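Local atomic coordinates of uncharacterized HTH-type transcriptional regulator YybR (Bacillus subtilis, PDB entry 4A5N), a protein that probably binds DNA as a redox-sensing transcriptional regulator of the MarR/DUF24 type, with an HxlR-like winged helix-turn-helix fold. Residues Tyr33-Asp37 with Gly38-Phe42; Arg62-Ala66 with Asp67-His71. The protein carries 1 engineered substitution. One frame throughout, in Å; residues are numbered along the deposited sequence.

Contact 1. Residues Tyr33-Asp37 with Gly38-Phe42. With BME (beta-mercaptoethanol), chain F.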
loop_
_atom_site.group_PDB
_atom_site.type_symbol
_atom_site.label_atom_id
_atom_site.label_comp_id
_atom_site.label_asym_id
_atom_site.label_seq_id
_atom_site.Cartn_x
_atom_site.Cartn_y
_atom_site.Cartn_z
ATOM N N TYR B 33 -8.818 4.644 7.852
ATOM C CA TYR B 33 -10.105 3.981 7.825
ATOM C C TYR B 33 -11.031 4.468 8.935
ATOM O O TYR B 33 -12.209 4.752 8.682
ATOM C CB TYR B 33 -9.980 2.449 7.864
ATOM C CG TYR B 33 -11.315 1.768 7.873
ATOM C CD1 TYR B 33 -12.055 1.614 6.702
ATOM C CD2 TYR B 33 -11.873 1.320 9.059
ATOM C CE1 TYR B 33 -13.318 0.999 6.720
ATOM C CE2 TYR B 33 -13.122 0.719 9.085
ATOM C CZ TYR B 33 -13.835 0.556 7.923
ATOM O OH TYR B 33 -15.069 -0.047 8.012
ATOM N N HIS B 34 -10.474 4.624 10.128
ATOM C CA HIS B 34 -11.247 4.984 11.298
ATOM C C HIS B 34 -11.638 6.453 11.318
ATOM O O HIS B 34 -12.539 6.846 12.034
ATOM C CB HIS B 34 -10.527 4.498 12.558
ATOM C CG HIS B 34 -10.658 2.982 12.770
ATOM N ND1 HIS B 34 -11.666 2.432 13.498
ATOM C CD2 HIS B 34 -9.886 1.904 12.302
ATOM C CE1 HIS B 34 -11.559 1.091 13.465
ATOM N NE2 HIS B 34 -10.473 0.770 12.737
ATOM N N MET B 35 -11.029 7.255 10.465
ATOM C CA MET B 35 -11.495 8.631 10.307
ATOM C C MET B 35 -12.540 8.789 9.217
ATOM O O MET B 35 -13.093 9.890 9.074
ATOM C CB MET B 35 -10.351 9.586 10.057
ATOM C CG MET B 35 -9.500 9.874 11.295
ATOM S SD MET B 35 -8.053 10.931 10.999
ATOM C CE MET B 35 -6.864 9.685 10.469
ATOM N N ILE B 36 -12.820 7.729 8.461
ATOM C CA ILE B 36 -13.806 7.812 7.365
ATOM C C ILE B 36 -15.179 8.251 7.915
ATOM O O ILE B 36 -15.862 9.093 7.318
ATOM C CB ILE B 36 -13.904 6.469 6.594
ATOM C CG1 ILE B 36 -12.674 6.220 5.712
ATOM C CG2 ILE B 36 -15.160 6.405 5.731
ATOM C CD1 ILE B 36 -12.739 4.926 4.951
ATOM N N ASP B 37 -15.572 7.738 9.071
ATOM C CA ASP B 37 -16.870 8.092 9.652
ATOM C C ASP B 37 -16.877 9.311 10.563
ATOM O O ASP B 37 -17.888 9.563 11.206
ATOM C CB ASP B 37 -17.521 6.883 10.379
ATOM C CG ASP B 37 -16.793 6.449 11.667
ATOM O OD1 ASP B 37 -15.702 6.944 12.030
ATOM O OD2 ASP B 37 -17.352 5.558 12.338
ATOM N N GLY B 38 -15.760 10.046 10.606
ATOM C CA GLY B 38 -15.621 11.290 11.385
ATOM C C GLY B 38 -14.386 11.369 12.276
ATOM O O GLY B 38 -13.657 10.393 12.434
ATOM N N LYS B 39 -14.197 12.535 12.891
ATOM C CA LYS B 39 -12.961 12.906 13.600
ATOM C C LYS B 39 -12.737 12.004 14.810
ATOM O O LYS B 39 -13.716 11.484 15.361
ATOM C CB LYS B 39 -13.023 14.408 13.988
ATOM C CG LYS B 39 -13.728 14.764 15.302
ATOM C CD LYS B 39 -15.243 14.791 15.201
ATOM C CE LYS B 39 -15.918 15.168 16.530
ATOM N NZ LYS B 39 -15.907 16.616 16.891
ATOM N N LYS B 40 -11.468 11.803 15.186
ATOM C CA LYS B 40 -11.079 10.939 16.291
ATOM C C LYS B 40 -10.039 11.616 17.178
ATOM O O LYS B 40 -9.193 12.367 16.695
ATOM C CB LYS B 40 -10.489 9.597 15.778
ATOM C CG LYS B 40 -11.408 8.758 14.905
ATOM C CD LYS B 40 -12.616 8.260 15.706
ATOM C CE LYS B 40 -13.549 7.332 14.934
ATOM N NZ LYS B 40 -14.281 8.043 13.833
ATOM N N ARG B 41 -10.082 11.331 18.472
ATOM C CA ARG B 41 -9.049 11.817 19.375
ATOM C C ARG B 41 -7.951 10.768 19.435
ATOM O O ARG B 41 -8.171 9.607 19.128
ATOM C CB ARG B 41 -9.608 12.113 20.779
ATOM C CG ARG B 41 -10.846 12.996 20.811
ATOM C CD ARG B 41 -11.353 13.173 22.226
ATOM N NE ARG B 41 -11.841 11.915 22.813
ATOM C CZ ARG B 41 -13.029 11.397 22.547
ATOM N NH1 ARG B 41 -13.855 12.015 21.717
ATOM N NH2 ARG B 41 -13.414 10.277 23.129
ATOM N N PHE B 42 -6.785 11.190 19.902
ATOM C CA PHE B 42 -5.594 10.361 19.992
ATOM C C PHE B 42 -5.862 9.079 20.776
ATOM O O PHE B 42 -5.553 7.996 20.308
ATOM C CB PHE B 42 -4.515 11.201 20.689
ATOM C CG PHE B 42 -3.138 10.629 20.652
ATOM C CD1 PHE B 42 -2.310 10.859 19.568
ATOM C CD2 PHE B 42 -2.619 9.950 21.771
ATOM C CE1 PHE B 42 -1.024 10.385 19.538
ATOM C CE2 PHE B 42 -1.323 9.479 21.750
ATOM C CZ PHE B 42 -0.524 9.684 20.630
HETATM C C1 BME F . -9.504 10.311 26.271
HETATM C C2 BME F . -10.870 9.825 26.607
HETATM O O1 BME F . -9.640 11.120 25.084
HETATM S S2 BME F . -11.548 9.295 25.021
#
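A type I beta turn runs from Met-35 to Gly-38 just after helix 28-35, closed by a bond of 3.1 Å from Gly-38 N to Met-35 O, the donor standing well above the carbonyl plane. Gly-38 then takes a positive phi (130°), and with its backbone so turned a CB would collide with the oxygen of Asp-37. The side chain that ties the turn together comes from beyond it. Lys-40 bends at chi2 and again at chi4, which folds its ammonium group back to His-34 O, where three oxygens grip it. NZ meets His-34 O almost head-on at 2.8 Å (C=O...N angle 170°). It reaches Gly-38 O at 2.8 Å from above that carbonyl's plane. The third bond is a short salt bridge of 2.5 Å from NZ to Asp-37 OD1, on the syn side of the carboxylate. Asp-37 holds CG between its backbone N and carbonyl carbon (chi1 69°), which turns OD1 toward NZ, and its side chain crosses that of the lysine at about a right angle. The aliphatic stem of Lys-40 passes the side chain of Met-35, CG to CG 4.2 Å. A methionine here would probably leave the carboxylate of Asp-37 without its charged mate and the carbonyls of His-34 and Gly-38 without this donor. Arg-41 occupies the N-cap position of helix 42-48. The whole is the link that leads from helix 28-35 into helix 42-48, which with helix 54-66 probably makes the helix-turn-helix of this winged-helix fold.

Contact 2. Residues Arg62-Ala66 with Asp67-His71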
loop_
_atom_site.group_PDB
_atom_site.type_symbol
_atom_site.label_atom_id
_atom_site.label_comp_id
_atom_site.label_asym_id
_atom_site.label_seq_id
_atom_site.Cartn_x
_atom_site.Cartn_y
_atom_site.Cartn_z
ATOM N N ARG B 62 1.462 12.764 12.304
ATOM C CA ARG B 62 2.196 13.955 11.835
ATOM C C ARG B 62 2.519 13.833 10.345
ATOM O O ARG B 62 2.418 14.811 9.584
ATOM C CB ARG B 62 3.509 14.184 12.640
ATOM C CG ARG B 62 3.340 14.990 13.925
ATOM C CD ARG B 62 4.692 15.334 14.554
ATOM N NE ARG B 62 4.600 16.402 15.561
ATOM C CZ ARG B 62 5.172 17.613 15.474
ATOM N NH1 ARG B 62 5.932 17.964 14.426
ATOM N NH2 ARG B 62 4.994 18.493 16.460
ATOM N N GLU B 63 2.904 12.636 9.915
ATOM C CA GLU B 63 3.203 12.423 8.503
ATOM C C GLU B 63 1.963 12.543 7.630
ATOM O O GLU B 63 2.006 13.177 6.596
ATOM C CB GLU B 63 3.847 11.066 8.263
ATOM C CG GLU B 63 5.136 10.882 9.026
ATOM C CD GLU B 63 5.864 9.639 8.619
ATOM O OE1 GLU B 63 5.291 8.862 7.836
ATOM O OE2 GLU B 63 7.018 9.438 9.102
ATOM N N LEU B 64 0.854 11.934 8.038
ATOM C CA LEU B 64 -0.453 12.125 7.317
ATOM C C LEU B 64 -0.878 13.587 7.233
ATOM O O LEU B 64 -1.370 14.095 6.170
ATOM C CB LEU B 64 -1.537 11.330 8.031
ATOM C CG LEU B 64 -1.532 9.840 7.685
ATOM C CD1 LEU B 64 -2.428 9.084 8.666
ATOM C CD2 LEU B 64 -1.966 9.595 6.243
ATOM N N GLU B 65 -0.692 14.292 8.350
ATOM C CA GLU B 65 -0.898 15.754 8.384
ATOM C C GLU B 65 0.053 16.502 7.447
ATOM O O GLU B 65 -0.369 17.398 6.661
ATOM C CB GLU B 65 -0.826 16.305 9.830
ATOM C CG GLU B 65 -1.090 17.813 9.931
ATOM C CD GLU B 65 -0.891 18.376 11.339
ATOM O OE1 GLU B 65 -0.492 17.625 12.261
ATOM O OE2 GLU B 65 -1.147 19.577 11.516
ATOM N N ALA B 66 1.339 16.148 7.494
ATOM C CA ALA B 66 2.326 16.838 6.675
ATOM C C ALA B 66 2.031 16.660 5.175
ATOM O O ALA B 66 2.324 17.548 4.401
ATOM C CB ALA B 66 3.736 16.366 6.998
ATOM N N ASP B 67 1.454 15.514 4.800
ATOM C CA ASP B 67 1.137 15.191 3.430
ATOM C C ASP B 67 -0.227 15.763 3.020
ATOM O O ASP B 67 -0.650 15.545 1.899
ATOM C CB ASP B 67 1.111 13.660 3.219
ATOM C CG ASP B 67 2.505 13.027 3.204
ATOM O OD1 ASP B 67 3.504 13.774 3.149
ATOM O OD2 ASP B 67 2.586 11.781 3.208
ATOM N N GLY B 68 -0.910 16.450 3.940
ATOM C CA GLY B 68 -2.206 17.073 3.662
ATOM C C GLY B 68 -3.435 16.184 3.706
ATOM O O GLY B 68 -4.502 16.591 3.267
ATOM N N ILE B 69 -3.285 14.975 4.231
ATOM C CA ILE B 69 -4.358 13.958 4.303
ATOM C C ILE B 69 -5.203 14.038 5.569
ATOM O O ILE B 69 -6.419 13.728 5.578
ATOM C CB ILE B 69 -3.725 12.548 4.280
ATOM C CG1 ILE B 69 -2.723 12.411 3.113
ATOM C CG2 ILE B 69 -4.801 11.453 4.256
ATOM C CD1 ILE B 69 -3.295 12.649 1.727
ATOM N N VAL B 70 -4.570 14.512 6.625
ATOM C CA VAL B 70 -5.209 14.677 7.902
ATOM C C VAL B 70 -5.093 16.104 8.421
ATOM O O VAL B 70 -4.075 16.788 8.227
ATOM C CB VAL B 70 -4.643 13.661 8.916
ATOM C CG1 VAL B 70 -5.065 13.990 10.353
ATOM C CG2 VAL B 70 -5.105 12.269 8.526
ATOM N N HIS B 71 -6.191 16.559 9.033
ATOM C CA HIS B 71 -6.269 17.828 9.701
ATOM C C HIS B 71 -6.194 17.559 11.182
ATOM O O HIS B 71 -6.869 16.632 11.706
ATOM C CB HIS B 71 -7.573 18.574 9.337
ATOM C CG HIS B 71 -7.748 19.874 10.091
ATOM N ND1 HIS B 71 -7.096 21.015 9.753
ATOM C CD2 HIS B 71 -8.504 20.177 11.203
ATOM C CE1 HIS B 71 -7.430 21.994 10.610
ATOM N NE2 HIS B 71 -8.289 21.484 11.506
HETATM O O HOH W 1 -3.167 18.944 6.808
#
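Leu-64 and Val-70 meet where helix 54-66 gives way to strand 70-75, and their side chains come closest at Leu-64 CB and Val-70 CG2, 3.7 Å apart. Val-70 places CG2 beside its own backbone N, anti to the carbonyl carbon, and so against the leucine. The leucine's CD2 branch turns to Ile-69 instead, 3.9 Å from its CG2, so one side chain bridges both residues on the buried flank, which Phe-32 and Met-35 of helix 28-35 help to line. The carbonyl of Leu-64 accepts twice: Ile-69 N approaches nearly end-on at 2.9 Å, whereas Val-70 N comes from above the carbonyl plane at 3.3 Å. Glu-65 O takes Gly-68 N at 2.9 Å, a second bond back into the last turn beside that of Ile-69. Asp-67 N still bonds to Glu-63 O as in the helix, and its carboxylate has its salt-bridge partner in Arg-115 of the second subunit. The looser side, with Glu-65 and the exposed Ala-66, is hydrated: a water donates to both Glu-65 O and Val-70 O, the latter at 2.7 Å. Gly-68, with positive phi (81°), reverses the chain in a Schellman motif, the helix stop that leads here into the first strand of the wing in this winged-helix fold.

Overall arrangement
Both contacts show how a chain leaves a helix, and the same step is taken with different chemistry. Contact 1 lies at the surface and relies on charge, a lysine folding back onto backbone carbonyls and a carboxylate. Contact 2 is largely buried and relies on backbone bonds and branched aliphatic side chains, with the buried carboxylate of Asp-67 engaged by Arg-115 of the second subunit. They follow in series along the chain, with centres about 13 Å apart, and meet directly where Met-35 CE packs on Val-70 CG2 at 3.7 Å. Strand 81-86 joins them further: Tyr-84 touches both Met-35 and Val-70, linking helix 28-35 to the two-stranded wing.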